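Local coordinates for protein ribose-phosphate pyrophosphokinase (Mycobacterium smegmatis, PDB 5MP7) that probably transfers the pyrophosphoryl group of ATP to the 1-hydroxyl of ribose 5-phosphate, with magnesium, to make the nucleotide precursor PRPP, at residues R92-D106 with G128-I142. Residues are numbered along the deposited sequence; the frame is centred on the assembly and turned at random.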
loop_
_atom_site.group_PDB
_atom_site.type_symbol
_atom_site.label_atom_id
_atom_site.label_comp_id
_atom_site.label_asym_id
_atom_site.label_seq_id
_atom_site.Cartn_x
_atom_site.Cartn_y
_atom_site.Cartn_z
ATOM N N ARG A 92 -30.194 24.902 55.129
ATOM C CA ARG A 92 -30.938 23.662 55.357
ATOM C C ARG A 92 -31.265 23.037 53.997
ATOM O O ARG A 92 -31.692 23.747 53.091
ATOM C CB ARG A 92 -32.243 24.010 56.042
ATOM C CG ARG A 92 -32.172 24.089 57.542
ATOM C CD ARG A 92 -33.399 24.828 58.127
ATOM N NE ARG A 92 -32.945 25.652 59.248
ATOM C CZ ARG A 92 -32.963 26.990 59.345
ATOM N NH1 ARG A 92 -33.486 27.772 58.409
ATOM N NH2 ARG A 92 -32.466 27.567 60.454
ATOM N N ILE A 93 -31.100 21.723 53.868
ATOM C CA ILE A 93 -31.387 21.006 52.628
ATOM C C ILE A 93 -32.397 19.886 52.874
ATOM O O ILE A 93 -32.142 18.967 53.637
ATOM C CB ILE A 93 -30.114 20.400 52.030
ATOM C CG1 ILE A 93 -29.095 21.491 51.838
ATOM C CG2 ILE A 93 -30.408 19.743 50.675
ATOM C CD1 ILE A 93 -27.718 20.969 51.548
ATOM N N THR A 94 -33.542 19.960 52.220
ATOM C CA THR A 94 -34.517 18.898 52.269
ATOM C C THR A 94 -34.599 18.212 50.892
ATOM O O THR A 94 -34.798 18.868 49.907
ATOM C CB THR A 94 -35.901 19.461 52.632
ATOM O OG1 THR A 94 -35.838 20.171 53.885
ATOM C CG2 THR A 94 -36.910 18.354 52.725
ATOM N N ALA A 95 -34.419 16.909 50.839
ATOM C CA ALA A 95 -34.591 16.138 49.630
ATOM C C ALA A 95 -36.033 15.652 49.547
ATOM O O ALA A 95 -36.586 15.096 50.499
ATOM C CB ALA A 95 -33.669 14.946 49.628
ATOM N N ILE A 96 -36.656 15.864 48.407
ATOM C CA ILE A 96 -38.005 15.404 48.178
ATOM C C ILE A 96 -37.943 14.299 47.126
ATOM O O ILE A 96 -37.509 14.526 46.007
ATOM C CB ILE A 96 -38.866 16.553 47.685
ATOM C CG1 ILE A 96 -39.028 17.564 48.797
ATOM C CG2 ILE A 96 -40.232 16.050 47.277
ATOM C CD1 ILE A 96 -39.524 18.876 48.271
ATOM N N LEU A 97 -38.363 13.105 47.508
ATOM C CA LEU A 97 -38.352 11.971 46.597
ATOM C C LEU A 97 -39.755 11.392 46.539
ATOM O O LEU A 97 -40.060 10.537 47.319
ATOM C CB LEU A 97 -37.386 10.923 47.092
ATOM C CG LEU A 97 -35.926 11.386 47.091
ATOM C CD1 LEU A 97 -35.592 11.997 48.421
ATOM C CD2 LEU A 97 -34.980 10.216 46.858
ATOM N N PRO A 98 -40.622 11.894 45.644
ATOM C CA PRO A 98 -42.024 11.493 45.698
ATOM C C PRO A 98 -42.182 9.983 45.587
ATOM O O PRO A 98 -42.991 9.412 46.291
ATOM C CB PRO A 98 -42.636 12.211 44.505
ATOM C CG PRO A 98 -41.768 13.388 44.274
ATOM C CD PRO A 98 -40.386 12.930 44.614
ATOM N N PHE A 99 -41.402 9.346 44.727
ATOM C CA PHE A 99 -41.281 7.893 44.693
ATOM C C PHE A 99 -39.872 7.536 45.181
ATOM O O PHE A 99 -38.871 7.920 44.565
ATOM C CB PHE A 99 -41.525 7.428 43.268
ATOM C CG PHE A 99 -41.237 5.969 43.017
ATOM C CD1 PHE A 99 -42.220 5.024 43.239
ATOM C CD2 PHE A 99 -40.013 5.562 42.496
ATOM C CE1 PHE A 99 -41.997 3.687 42.975
ATOM C CE2 PHE A 99 -39.775 4.233 42.232
ATOM C CZ PHE A 99 -40.766 3.287 42.483
ATOM N N TYR A 100 -39.791 6.860 46.321
ATOM C CA TYR A 100 -38.507 6.564 46.960
ATOM C C TYR A 100 -37.821 5.414 46.228
ATOM O O TYR A 100 -38.332 4.303 46.188
ATOM C CB TYR A 100 -38.740 6.229 48.416
ATOM C CG TYR A 100 -37.507 6.146 49.263
ATOM C CD1 TYR A 100 -36.711 4.997 49.274
ATOM C CD2 TYR A 100 -37.172 7.166 50.141
ATOM C CE1 TYR A 100 -35.607 4.885 50.109
ATOM C CE2 TYR A 100 -36.047 7.070 50.988
ATOM C CZ TYR A 100 -35.289 5.917 50.973
ATOM O OH TYR A 100 -34.198 5.777 51.773
ATOM N N PRO A 101 -36.694 5.679 45.598
ATOM C CA PRO A 101 -36.012 4.619 44.869
ATOM C C PRO A 101 -35.446 3.526 45.775
ATOM O O PRO A 101 -34.941 3.836 46.855
ATOM C CB PRO A 101 -34.844 5.353 44.176
ATOM C CG PRO A 101 -34.689 6.643 44.875
ATOM C CD PRO A 101 -35.858 6.872 45.765
ATOM N N TYR A 102 -35.533 2.282 45.287
ATOM C CA TYR A 102 -35.108 1.089 45.947
ATOM C C TYR A 102 -35.949 0.735 47.160
ATOM O O TYR A 102 -35.532 -0.083 47.977
ATOM C CB TYR A 102 -33.609 1.162 46.302
ATOM C CG TYR A 102 -32.765 1.085 45.106
ATOM C CD1 TYR A 102 -32.481 -0.124 44.548
ATOM C CD2 TYR A 102 -32.280 2.238 44.491
ATOM C CE1 TYR A 102 -31.688 -0.222 43.428
ATOM C CE2 TYR A 102 -31.488 2.171 43.368
ATOM C CZ TYR A 102 -31.193 0.927 42.838
ATOM O OH TYR A 102 -30.496 0.826 41.673
ATOM N N ALA A 103 -37.125 1.324 47.298
ATOM C CA ALA A 103 -38.000 1.052 48.465
ATOM C C ALA A 103 -38.380 -0.402 48.598
ATOM O O ALA A 103 -38.538 -0.869 49.712
ATOM C CB ALA A 103 -39.241 1.917 48.436
ATOM N N ARG A 104 -38.498 -1.121 47.476
ATOM C CA ARG A 104 -38.806 -2.537 47.532
ATOM C C ARG A 104 -37.688 -3.408 48.120
ATOM O O ARG A 104 -37.970 -4.449 48.713
ATOM C CB ARG A 104 -39.239 -3.049 46.174
ATOM C CG ARG A 104 -40.663 -2.621 45.842
ATOM C CD ARG A 104 -41.026 -2.942 44.404
ATOM N NE ARG A 104 -40.148 -2.239 43.468
ATOM C CZ ARG A 104 -40.150 -2.405 42.142
ATOM N NH1 ARG A 104 -40.980 -3.260 41.549
ATOM N NH2 ARG A 104 -39.318 -1.683 41.404
ATOM N N GLN A 105 -36.434 -2.976 47.995
ATOM C CA GLN A 105 -35.304 -3.662 48.636
ATOM C C GLN A 105 -35.037 -3.111 50.050
ATOM O O GLN A 105 -34.038 -2.460 50.289
ATOM C CB GLN A 105 -34.088 -3.554 47.733
ATOM C CG GLN A 105 -32.921 -4.448 48.140
ATOM C CD GLN A 105 -33.208 -5.935 47.972
ATOM O OE1 GLN A 105 -33.751 -6.369 46.958
ATOM N NE2 GLN A 105 -32.866 -6.721 48.979
ATOM N N ASP A 106 -35.971 -3.359 50.981
ATOM C CA ASP A 106 -35.912 -2.829 52.389
ATOM C C ASP A 106 -35.595 -3.897 53.442
ATOM O O ASP A 106 -35.730 -3.671 54.634
ATOM C CB ASP A 106 -37.219 -2.120 52.752
ATOM C CG ASP A 106 -38.486 -2.977 52.486
ATOM O OD1 ASP A 106 -38.391 -4.190 52.121
ATOM O OD2 ASP A 106 -39.603 -2.410 52.619
ATOM N N GLY A 128 -25.354 15.544 52.062
ATOM C CA GLY A 128 -25.669 16.755 52.845
ATOM C C GLY A 128 -27.130 16.991 53.176
ATOM O O GLY A 128 -27.472 18.055 53.677
ATOM N N ALA A 129 -28.020 16.046 52.898
ATOM C CA ALA A 129 -29.435 16.270 53.175
ATOM C C ALA A 129 -29.709 16.221 54.676
ATOM O O ALA A 129 -29.219 15.372 55.378
ATOM C CB ALA A 129 -30.292 15.247 52.457
ATOM N N ASP A 130 -30.542 17.133 55.133
ATOM C CA ASP A 130 -30.973 17.218 56.506
ATOM C C ASP A 130 -32.358 16.593 56.731
ATOM O O ASP A 130 -32.687 16.216 57.832
ATOM C CB ASP A 130 -30.951 18.690 56.921
ATOM C CG ASP A 130 -29.536 19.341 56.716
ATOM O OD1 ASP A 130 -28.553 18.795 57.337
ATOM O OD2 ASP A 130 -29.410 20.378 55.961
ATOM N N ARG A 131 -33.152 16.458 55.687
ATOM C CA ARG A 131 -34.507 15.968 55.793
ATOM C C ARG A 131 -34.870 15.244 54.495
ATOM O O ARG A 131 -34.324 15.550 53.447
ATOM C CB ARG A 131 -35.415 17.141 55.998
ATOM C CG ARG A 131 -36.881 16.784 56.104
ATOM C CD ARG A 131 -37.778 17.981 56.225
ATOM N NE ARG A 131 -37.654 18.567 57.560
ATOM C CZ ARG A 131 -36.792 19.511 57.925
ATOM N NH1 ARG A 131 -35.956 20.069 57.047
ATOM N NH2 ARG A 131 -36.807 19.943 59.194
ATOM N N ILE A 132 -35.735 14.246 54.588
ATOM C CA ILE A 132 -36.283 13.547 53.439
ATOM C C ILE A 132 -37.813 13.643 53.501
ATOM O O ILE A 132 -38.414 13.453 54.544
ATOM C CB ILE A 132 -35.867 12.089 53.435
ATOM C CG1 ILE A 132 -34.395 11.980 53.152
ATOM C CG2 ILE A 132 -36.611 11.315 52.370
ATOM C CD1 ILE A 132 -33.869 10.562 53.291
ATOM N N VAL A 133 -38.429 13.958 52.373
ATOM C CA VAL A 133 -39.879 13.979 52.231
ATOM C C VAL A 133 -40.230 12.984 51.125
ATOM O O VAL A 133 -39.670 13.036 50.019
ATOM C CB VAL A 133 -40.362 15.326 51.779
ATOM C CG1 VAL A 133 -41.834 15.287 51.455
ATOM C CG2 VAL A 133 -40.090 16.355 52.858
ATOM N N SER A 134 -41.161 12.081 51.417
ATOM C CA SER A 134 -41.574 11.076 50.450
ATOM C C SER A 134 -43.053 10.805 50.550
ATOM O O SER A 134 -43.703 11.171 51.535
ATOM C CB SER A 134 -40.757 9.826 50.694
ATOM O OG SER A 134 -40.666 9.039 49.526
ATOM N N VAL A 135 -43.604 10.163 49.533
ATOM C CA VAL A 135 -45.024 9.870 49.518
ATOM C C VAL A 135 -45.192 8.370 49.466
ATOM O O VAL A 135 -44.661 7.734 48.561
ATOM C CB VAL A 135 -45.726 10.489 48.285
ATOM C CG1 VAL A 135 -47.242 10.245 48.340
ATOM C CG2 VAL A 135 -45.438 11.989 48.192
ATOM N N ASP A 136 -46.003 7.832 50.373
ATOM C CA ASP A 136 -46.385 6.422 50.379
ATOM C C ASP A 136 -45.248 5.427 50.141
ATOM O O ASP A 136 -45.186 4.689 49.136
ATOM C CB ASP A 136 -47.588 6.149 49.465
ATOM C CG ASP A 136 -48.925 6.647 50.071
ATOM O OD1 ASP A 136 -49.184 6.459 51.297
ATOM O OD2 ASP A 136 -49.728 7.260 49.329
ATOM N N LEU A 137 -44.333 5.433 51.101
ATOM C CA LEU A 137 -43.271 4.458 51.165
ATOM C C LEU A 137 -43.811 3.027 51.100
ATOM O O LEU A 137 -44.874 2.720 51.624
ATOM C CB LEU A 137 -42.467 4.665 52.436
ATOM C CG LEU A 137 -41.816 6.030 52.545
ATOM C CD1 LEU A 137 -41.388 6.306 53.966
ATOM C CD2 LEU A 137 -40.646 6.135 51.586
ATOM N N HIS A 138 -43.050 2.150 50.460
ATOM C CA HIS A 138 -43.408 0.751 50.352
ATOM C C HIS A 138 -43.643 0.134 51.744
ATOM O O HIS A 138 -44.556 -0.676 51.910
ATOM C CB HIS A 138 -42.300 0.006 49.611
ATOM C CG HIS A 138 -42.577 -1.443 49.420
ATOM N ND1 HIS A 138 -43.498 -1.896 48.500
ATOM C CD2 HIS A 138 -42.073 -2.539 50.030
ATOM C CE1 HIS A 138 -43.545 -3.216 48.545
ATOM N NE2 HIS A 138 -42.684 -3.630 49.462
ATOM N N THR A 139 -42.794 0.500 52.713
ATOM C CA THR A 139 -43.027 0.209 54.136
ATOM C C THR A 139 -42.774 1.435 54.964
ATOM O O THR A 139 -41.847 2.181 54.689
ATOM C CB THR A 139 -42.098 -0.895 54.693
ATOM O OG1 THR A 139 -40.799 -0.785 54.089
ATOM C CG2 THR A 139 -42.710 -2.306 54.454
ATOM N N ASP A 140 -43.572 1.586 56.010
ATOM C CA ASP A 140 -43.501 2.724 56.884
ATOM C C ASP A 140 -42.174 2.757 57.657
ATOM O O ASP A 140 -41.688 3.812 58.018
ATOM C CB ASP A 140 -44.687 2.699 57.854
ATOM C CG ASP A 140 -46.080 2.638 57.133
ATOM O OD1 ASP A 140 -46.143 2.221 55.953
ATOM O OD2 ASP A 140 -47.115 2.990 57.762
ATOM N N GLN A 141 -41.543 1.611 57.841
ATOM C CA GLN A 141 -40.292 1.525 58.598
ATOM C C GLN A 141 -39.124 2.188 57.913
ATOM O O GLN A 141 -38.160 2.535 58.584
ATOM C CB GLN A 141 -39.918 0.076 58.936
ATOM C CG GLN A 141 -40.805 -0.538 60.016
ATOM C CD GLN A 141 -42.182 -0.879 59.497
ATOM O OE1 GLN A 141 -42.332 -1.323 58.362
ATOM N NE2 GLN A 141 -43.204 -0.631 60.306
ATOM N N ILE A 142 -39.207 2.400 56.592
ATOM C CA ILE A 142 -38.182 3.167 55.849
ATOM C C ILE A 142 -37.934 4.560 56.473
ATOM O O ILE A 142 -36.855 5.122 56.342
ATOM C CB ILE A 142 -38.564 3.263 54.350
ATOM C CG1 ILE A 142 -38.406 1.895 53.708
ATOM C CG2 ILE A 142 -37.696 4.269 53.612
ATOM C CD1 ILE A 142 -38.954 1.780 52.310
HETATM O O HOH W 1 -42.103 6.433 47.756
HETATM O O HOH W 2 -40.739 -6.119 48.954
#
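A95 lies at the heart of the ladder between strands 92-97 and 131-135: its N donates to R131 O and its O accepts from V133 N, both at 2.9 Å. L97 N then donates to V133 O. Beyond it the regular ladder gives out: L97 O accepts the S134 hydroxyl instead (2.7 Å, OG to O). With OG anti to the backbone N (chi1 -155°), the same oxygen also lies at the edge of the Y100 ring. Packing is close around this buried ring. One face carries I142 CG2, 4.1 Å from the centroid in a CH-pi contact, while L137 CD2 presses on Y100 CB; the phenol OH is hydrogen-bonded to A117 O on helix 116-127. That helix links the two strands in a parallel beta-alpha-beta unit, the third and fourth strands of the five-stranded parallel sheet, and H138 lies in the loop beyond their C-terminal ends, where active sites of such folds commonly sit. H138, a predicted magnesium ligand, has R104 CG centred over one ring face, 4.0 Å from the centroid, and D106 OD2 at its edge; its ND1 is hydrogen-bonded to D231. R104, predicted to bind ATP, turns its guanidinium away to a salt bridge with E47 of a second subunit. The ends, where R104, H138, D130 and R131 are partly exposed, are looser. By H138 a water joins R104 O to NE2. At the other end, D130 OD2 accepts I93 N through its anti lone pair (3.0 Å), and R131, bent at chi3 (-73°), lays its aliphatic chain along T94 CG2 and brings NH1 to T94 OG1 (3.2 Å), nearly in the guanidinium plane.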